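Local coordinates for protein transcriptional regulator (Saccharomonospora viridis, PDB 4KWA) that probably acts as a TetR-family repressor that binds regulatory DNA through a helix-turn-helix domain, and holds a choline ion in this crystal, at residues 14-17 with 18-22; 51-54 with 55-59. One frame throughout, in Å; residues are numbered along the deposited sequence.

In the fold
Both contacts are local and lie in series along the chain. Contact 1 comes first, on the last turns of helix 2-20, the first helix of the TetR-type DNA-binding domain. It ends where the helix gives way to a turn at Gly21 and Tyr22. The predicted helix-turn-helix, residues 26-45, follows. Contact 2 then lies wholly within helix 48-71, on its early turns. Neither contact closes a long loop, and they neither nest nor cross. Their centres are about 12 Å apart, and they touch directly: Trp14 packs on Ala55, Leu56 and Asn59, and Tyr22 on Leu52. Helix 94-109 meets Trp14 and Ala18 of contact 1 and Leu56 of contact 2, joining both to the ligand-binding domain.

Contact 1 of 2, residues 14-17 with 18-22; sequences WRLI and ARRGY. With EDO (1,2-ethanediol), chain D.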
ATOM      1  N   TRP A  14      -6.458  -3.445  18.644  1.00 27.40           N
ATOM      2  CA  TRP A  14      -6.073  -2.515  17.574  1.00 31.08           C
ATOM      3  C   TRP A  14      -4.658  -2.005  17.672  1.00 24.28           C
ATOM      4  O   TRP A  14      -3.849  -2.105  16.730  1.00 24.34           O
ATOM      5  CB  TRP A  14      -7.012  -1.293  17.553  1.00 29.78           C
ATOM      6  CG  TRP A  14      -6.723  -0.313  16.413  1.00 33.12           C
ATOM      7  CD1 TRP A  14      -5.994   0.888  16.450  1.00 37.91           C
ATOM      8  CD2 TRP A  14      -7.194  -0.452  15.064  1.00 35.42           C
ATOM      9  NE1 TRP A  14      -5.980   1.441  15.175  1.00 40.05           N
ATOM     10  CE2 TRP A  14      -6.730   0.657  14.329  1.00 45.22           C
ATOM     11  CE3 TRP A  14      -7.946  -1.421  14.417  1.00 37.88           C
ATOM     12  CZ2 TRP A  14      -7.013   0.831  12.952  1.00 37.95           C
ATOM     13  CZ3 TRP A  14      -8.250  -1.251  13.039  1.00 42.23           C
ATOM     14  CH2 TRP A  14      -7.777  -0.105  12.328  1.00 45.88           C
ATOM     15  N   ARG A  15      -4.317  -1.592  18.892  1.00 27.10           N
ATOM     16  CA  ARG A  15      -2.995  -1.087  19.208  1.00 30.58           C
ATOM     17  C   ARG A  15      -1.881  -2.152  19.081  1.00 27.07           C
ATOM     18  O   ARG A  15      -0.841  -1.899  18.440  1.00 27.69           O
ATOM     19  CB  ARG A  15      -3.039  -0.412  20.581  1.00 27.15           C
ATOM     20  CG  ARG A  15      -1.722   0.252  20.992  1.00 31.15           C
ATOM     21  CD  ARG A  15      -1.770   0.919  22.319  1.00 31.45           C
ATOM     22  NE  ARG A  15      -2.321   0.146  23.421  1.00 35.34           N
ATOM     23  CZ  ARG A  15      -3.574   0.305  23.802  1.00 32.58           C
ATOM     24  NH1 ARG A  15      -4.335   1.147  23.117  1.00 47.89           N
ATOM     25  NH2 ARG A  15      -4.079  -0.394  24.759  1.00 37.09           N
ATOM     26  N   LEU A  16      -2.175  -3.359  19.569  1.00 27.95           N
ATOM     27  CA  LEU A  16      -1.247  -4.460  19.454  1.00 31.61           C
ATOM     28  C   LEU A  16      -1.039  -4.896  17.992  1.00 25.51           C
ATOM     29  O   LEU A  16       0.098  -5.125  17.552  1.00 30.21           O
ATOM     30  CB  LEU A  16      -1.695  -5.604  20.353  1.00 29.97           C
ATOM     31  CG  LEU A  16      -1.720  -5.423  21.875  1.00 27.20           C
ATOM     32  CD1 LEU A  16      -2.180  -6.703  22.600  1.00 28.72           C
ATOM     33  CD2 LEU A  16      -0.295  -5.020  22.275  1.00 33.83           C
ATOM     34  N   ILE A  17      -2.117  -4.930  17.258  1.00 26.85           N
ATOM     35  CA  ILE A  17      -2.085  -5.317  15.844  1.00 28.32           C
ATOM     36  C   ILE A  17      -1.255  -4.246  15.065  1.00 25.84           C
ATOM     37  O   ILE A  17      -0.437  -4.565  14.240  1.00 28.08           O
ATOM     38  CB  ILE A  17      -3.525  -5.429  15.302  1.00 30.54           C
ATOM     39  CG1 ILE A  17      -4.194  -6.697  15.846  1.00 28.86           C
ATOM     40  CG2 ILE A  17      -3.518  -5.472  13.753  1.00 34.83           C
ATOM     41  CD1 ILE A  17      -5.691  -6.774  15.693  1.00 30.69           C
ATOM     42  N   ALA A  18      -1.478  -2.979  15.370  1.00 30.08           N
ATOM     43  CA  ALA A  18      -0.722  -1.884  14.743  1.00 29.72           C
ATOM     44  C   ALA A  18       0.747  -1.939  15.000  1.00 32.52           C
ATOM     45  O   ALA A  18       1.601  -1.830  14.101  1.00 28.39           O
ATOM     46  CB  ALA A  18      -1.276  -0.571  15.244  1.00 28.19           C
ATOM     47  N   ARG A  19       1.107  -2.151  16.267  1.00 29.38           N
ATOM     48  CA  ARG A  19       2.528  -2.061  16.619  1.00 31.84           C
ATOM     49  C   ARG A  19       3.337  -3.334  16.507  1.00 35.14           C
ATOM     50  O   ARG A  19       4.569  -3.280  16.371  1.00 33.58           O
ATOM     51  CB  ARG A  19       2.585  -1.482  18.034  1.00 31.85           C
ATOM     52  CG  ARG A  19       1.832  -0.184  18.028  1.00 37.52           C
ATOM     53  CD  ARG A  19       1.992   0.611  19.285  1.00 41.78           C
ATOM     54  NE  ARG A  19       1.167   1.783  19.181  1.00 34.81           N
ATOM     55  CZ  ARG A  19       1.023   2.687  20.156  1.00 40.96           C
ATOM     56  NH1 ARG A  19       0.209   3.714  20.002  1.00 39.02           N
ATOM     57  NH2 ARG A  19       1.654   2.541  21.299  1.00 46.35           N
ATOM     58  N   ARG A  20       2.675  -4.480  16.521  1.00 27.60           N
ATOM     59  CA  ARG A  20       3.355  -5.768  16.468  1.00 28.15           C
ATOM     60  C   ARG A  20       3.071  -6.630  15.252  1.00 29.86           C
ATOM     61  O   ARG A  20       3.854  -7.542  14.968  1.00 30.48           O
ATOM     62  CB  ARG A  20       2.995  -6.570  17.744  1.00 32.61           C
ATOM     63  CG  ARG A  20       3.342  -5.900  19.092  1.00 43.24           C
ATOM     64  CD  ARG A  20       3.273  -6.950  20.229  1.00 42.51           C
ATOM     65  NE  ARG A  20       2.980  -6.413  21.555  1.00 54.43           N
ATOM     66  CZ  ARG A  20       2.806  -7.165  22.655  1.00 47.44           C
ATOM     67  NH1 ARG A  20       2.930  -8.475  22.605  1.00 54.68           N
ATOM     68  NH2 ARG A  20       2.561  -6.594  23.815  1.00 60.92           N
ATOM     69  N   GLY A  21       1.962  -6.327  14.586  1.00 27.62           N
ATOM     70  CA  GLY A  21       1.443  -7.070  13.462  1.00 30.83           C
ATOM     71  C   GLY A  21       0.455  -8.169  13.899  1.00 26.38           C
ATOM     72  O   GLY A  21       0.667  -8.955  14.871  1.00 26.31           O
ATOM     73  N   TYR A  22      -0.687  -8.177  13.186  1.00 27.32           N
ATOM     74  CA  TYR A  22      -1.790  -9.070  13.415  1.00 28.52           C
ATOM     75  C   TYR A  22      -1.402 -10.505  13.656  1.00 28.96           C
ATOM     76  O   TYR A  22      -1.884 -11.114  14.608  1.00 28.33           O
ATOM     77  CB  TYR A  22      -2.729  -9.034  12.196  1.00 26.31           C
ATOM     78  CG  TYR A  22      -3.795 -10.044  12.282  1.00 26.92           C
ATOM     79  CD1 TYR A  22      -4.850  -9.905  13.164  1.00 29.84           C
ATOM     80  CD2 TYR A  22      -3.819 -11.109  11.415  1.00 37.94           C
ATOM     81  CE1 TYR A  22      -5.845 -10.841  13.237  1.00 28.95           C
ATOM     82  CE2 TYR A  22      -4.858 -12.040  11.473  1.00 37.75           C
ATOM     83  CZ  TYR A  22      -5.859 -11.880  12.366  1.00 36.80           C
ATOM     84  OH  TYR A  22      -6.849 -12.834  12.442  1.00 44.37           O
TER
HETATM   85  C1  EDO D 302       1.056  -1.186  23.466  1.00 44.15           C
HETATM   86  O1  EDO D 302      -0.126  -1.628  24.335  1.00 44.27           O
HETATM   87  C2  EDO D 302       1.223  -1.899  22.117  1.00 46.20           C
HETATM   88  O2  EDO D 302       2.434  -2.671  21.763  1.00 47.52           O
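Ala18 N donates to Trp14 O (2.9 Å), an i to i+4 bond on the last turns of helix 2-20, which opens the TetR DNA-binding domain. Ala18 CB rests 3.3 Å from Trp14 O, and it also touches Asp97 and Val101 of helix 94-109. Arg19 repeats the backbone step to Arg15 O. Its extended chain slants across that of Arg15, and Arg15 CG sits over the centre of one guanidinium face, 3.7 Å above the plane. The two guanidinium planes are turned 69° apart. Arg19 NH1 forms a salt bridge with Asp97. Arg15 bends at chi3 (49°), and its NE donates to O1 of an ethanediol, probably from the crystallisation liquor. Arg20 N bonds to Leu16 O at 2.8 Å. The Arg20 chain runs alongside Leu16, with NH2 3.6 Å from Leu16 CD2. Gly21 is the first residue to leave helical angles, with positive phi (91°). Its N still reaches Ile17 O, but from above the carbonyl plane, and Gln104 NE2 also donates to that oxygen. Tyr22 packs beside Ile17, with CB 4.0 Å from Ile17 CG2, while Ile17 CD1 meets the ring edge 4.1 Å from Tyr22 CD1.

Contact 2 of 2, residues 51-54 with 55-59; sequences ILLE and ALRRN
Glu54 and Arg57 form a salt bridge one turn apart on helix 48-71, the helix that leads from the TetR DNA-binding domain toward the ligand-binding domain. The grip is side-on and double. Arg57 NE donates to Glu54 OE1 at 3.1 Å, and the bond is almost straight (177°). Arg57 NH1 donates to Glu54 OE2, also at 3.1 Å. Both oxygens lie in or near the guanidinium plane, but the nitrogens approach from above the carboxylate plane. The two planes are therefore inclined by 40°. Bends in both chains make this possible: Glu54 turns at chi2 (-58°) and Arg57 at chi3.

The aliphatic CG of Leu53 lies against the same guanidinium, 3.6 Å from Arg57 NH1. The apolar pair is a separate one: Leu52 CG meets Leu56 CD1 at 4.0 Å, and these two side chains cross at a slant. Leu56 also packs on Val101 and Ile115, which brings two other helices together on this side.

Backbone bonds carry the helix through. Ala55 N donates to Ile51 O at 2.9 Å, and Arg58 N to Glu54 O at 3.0 Å. Leu56 and Arg57 follow the same i to i+4 pattern.

With one nitrogen for each carboxylate oxygen, the paired bonds restrict rotation of the arginine head. Its positive charge probably favours the ionised form of Glu54.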
ATOM      1  N   ILE A  51     -11.653 -10.758  15.835  1.00 33.36           N
ATOM      2  CA  ILE A  51     -11.107  -9.583  16.561  1.00 34.01           C
ATOM      3  C   ILE A  51     -10.652  -8.506  15.521  1.00 34.04           C
ATOM      4  O   ILE A  51     -10.955  -7.317  15.686  1.00 30.82           O
ATOM      5  CB  ILE A  51      -9.938  -9.938  17.490  1.00 38.14           C
ATOM      6  CG1 ILE A  51     -10.406 -10.988  18.486  1.00 41.80           C
ATOM      7  CG2 ILE A  51      -9.425  -8.649  18.205  1.00 40.95           C
ATOM      8  CD1 ILE A  51      -9.316 -11.413  19.435  1.00 44.11           C
ATOM      9  N   LEU A  52      -9.988  -8.919  14.440  1.00 27.75           N
ATOM     10  CA  LEU A  52      -9.522  -7.965  13.418  1.00 32.65           C
ATOM     11  C   LEU A  52     -10.737  -7.275  12.748  1.00 31.96           C
ATOM     12  O   LEU A  52     -10.799  -6.035  12.675  1.00 37.19           O
ATOM     13  CB  LEU A  52      -8.693  -8.647  12.343  1.00 29.33           C
ATOM     14  CG  LEU A  52      -8.109  -7.848  11.158  1.00 28.78           C
ATOM     15  CD1 LEU A  52      -7.327  -6.669  11.659  1.00 27.33           C
ATOM     16  CD2 LEU A  52      -7.276  -8.664  10.219  1.00 34.94           C
ATOM     17  N   LEU A  53     -11.732  -8.088  12.367  1.00 28.60           N
ATOM     18  CA  LEU A  53     -12.868  -7.514  11.664  1.00 28.44           C
ATOM     19  C   LEU A  53     -13.581  -6.478  12.568  1.00 30.46           C
ATOM     20  O   LEU A  53     -13.939  -5.367  12.117  1.00 30.39           O
ATOM     21  CB  LEU A  53     -13.818  -8.637  11.229  1.00 29.77           C
ATOM     22  CG  LEU A  53     -15.095  -8.210  10.565  1.00 32.36           C
ATOM     23  CD1 LEU A  53     -14.728  -7.726   9.195  1.00 33.94           C
ATOM     24  CD2 LEU A  53     -16.035  -9.435  10.557  1.00 29.68           C
ATOM     25  N   GLU A  54     -13.821  -6.839  13.819  1.00 29.37           N
ATOM     26  CA  GLU A  54     -14.606  -5.931  14.690  1.00 30.56           C
ATOM     27  C   GLU A  54     -13.816  -4.714  15.140  1.00 31.18           C
ATOM     28  O   GLU A  54     -14.366  -3.572  15.351  1.00 31.05           O
ATOM     29  CB  GLU A  54     -15.175  -6.724  15.870  1.00 33.03           C
ATOM     30  CG  GLU A  54     -16.175  -7.825  15.461  1.00 38.93           C
ATOM     31  CD  GLU A  54     -17.392  -7.286  14.675  1.00 46.38           C
ATOM     32  OE1 GLU A  54     -17.739  -6.094  14.892  1.00 45.23           O
ATOM     33  OE2 GLU A  54     -18.017  -8.041  13.865  1.00 44.03           O
ATOM     34  N   ALA A  55     -12.490  -4.908  15.206  1.00 29.08           N
ATOM     35  CA  ALA A  55     -11.589  -3.784  15.548  1.00 26.61           C
ATOM     36  C   ALA A  55     -11.550  -2.798  14.372  1.00 26.80           C
ATOM     37  O   ALA A  55     -11.589  -1.554  14.571  1.00 31.29           O
ATOM     38  CB  ALA A  55     -10.132  -4.294  15.825  1.00 29.37           C
ATOM     39  N   LEU A  56     -11.612  -3.329  13.179  1.00 29.82           N
ATOM     40  CA  LEU A  56     -11.570  -2.460  11.977  1.00 30.96           C
ATOM     41  C   LEU A  56     -12.912  -1.686  11.935  1.00 31.60           C
ATOM     42  O   LEU A  56     -12.946  -0.491  11.641  1.00 29.78           O
ATOM     43  CB  LEU A  56     -11.480  -3.278  10.718  1.00 28.11           C
ATOM     44  CG  LEU A  56     -10.168  -3.998  10.517  1.00 35.83           C
ATOM     45  CD1 LEU A  56     -10.271  -4.992   9.385  1.00 37.91           C
ATOM     46  CD2 LEU A  56      -9.098  -2.994  10.196  1.00 43.73           C
ATOM     47  N   ARG A  57     -14.001  -2.374  12.182  1.00 31.92           N
ATOM     48  CA  ARG A  57     -15.286  -1.706  12.125  1.00 30.93           C
ATOM     49  C   ARG A  57     -15.346  -0.562  13.121  1.00 34.71           C
ATOM     50  O   ARG A  57     -15.788   0.560  12.796  1.00 28.95           O
ATOM     51  CB  ARG A  57     -16.404  -2.689  12.410  1.00 34.58           C
ATOM     52  CG  ARG A  57     -17.801  -2.224  11.979  1.00 38.08           C
ATOM     53  CD  ARG A  57     -18.892  -3.180  12.431  1.00 47.80           C
ATOM     54  NE  ARG A  57     -18.549  -4.606  12.265  1.00 50.93           N
ATOM     55  CZ  ARG A  57     -18.568  -5.274  11.124  1.00 43.91           C
ATOM     56  NH1 ARG A  57     -18.310  -6.581  11.114  1.00 42.16           N
ATOM     57  NH2 ARG A  57     -18.933  -4.656  10.013  1.00 50.18           N
ATOM     58  N   ARG A  58     -14.849  -0.822  14.335  1.00 30.68           N
ATOM     59  CA  ARG A  58     -14.845   0.222  15.365  1.00 28.86           C
ATOM     60  C   ARG A  58     -13.947   1.391  14.962  1.00 31.44           C
ATOM     61  O   ARG A  58     -14.275   2.581  15.145  1.00 30.90           O
ATOM     62  CB  ARG A  58     -14.407  -0.338  16.756  1.00 32.66           C
ATOM     63  CG  ARG A  58     -14.492   0.726  17.859  1.00 39.70           C
ATOM     64  CD  ARG A  58     -13.975   0.142  19.204  1.00 45.08           C
ATOM     65  NE  ARG A  58     -13.605   1.215  20.132  1.00 47.60           N
ATOM     66  CZ  ARG A  58     -12.393   1.749  20.261  1.00 51.84           C
ATOM     67  NH1 ARG A  58     -11.348   1.320  19.527  1.00 51.46           N
ATOM     68  NH2 ARG A  58     -12.221   2.735  21.149  1.00 47.20           N
ATOM     69  N   ASN A  59     -12.814   1.095  14.358  1.00 30.17           N
ATOM     70  CA  ASN A  59     -11.942   2.167  13.998  1.00 31.96           C
ATOM     71  C   ASN A  59     -12.460   2.977  12.846  1.00 28.90           C
ATOM     72  O   ASN A  59     -12.217   4.184  12.787  1.00 31.90           O
ATOM     73  CB  ASN A  59     -10.551   1.614  13.697  1.00 33.99           C
ATOM     74  CG  ASN A  59      -9.652   2.666  13.177  1.00 37.52           C
ATOM     75  OD1 ASN A  59      -9.655   2.917  11.943  1.00 38.58           O
ATOM     76  ND2 ASN A  59      -9.081   3.439  14.081  1.00 41.57           N
TER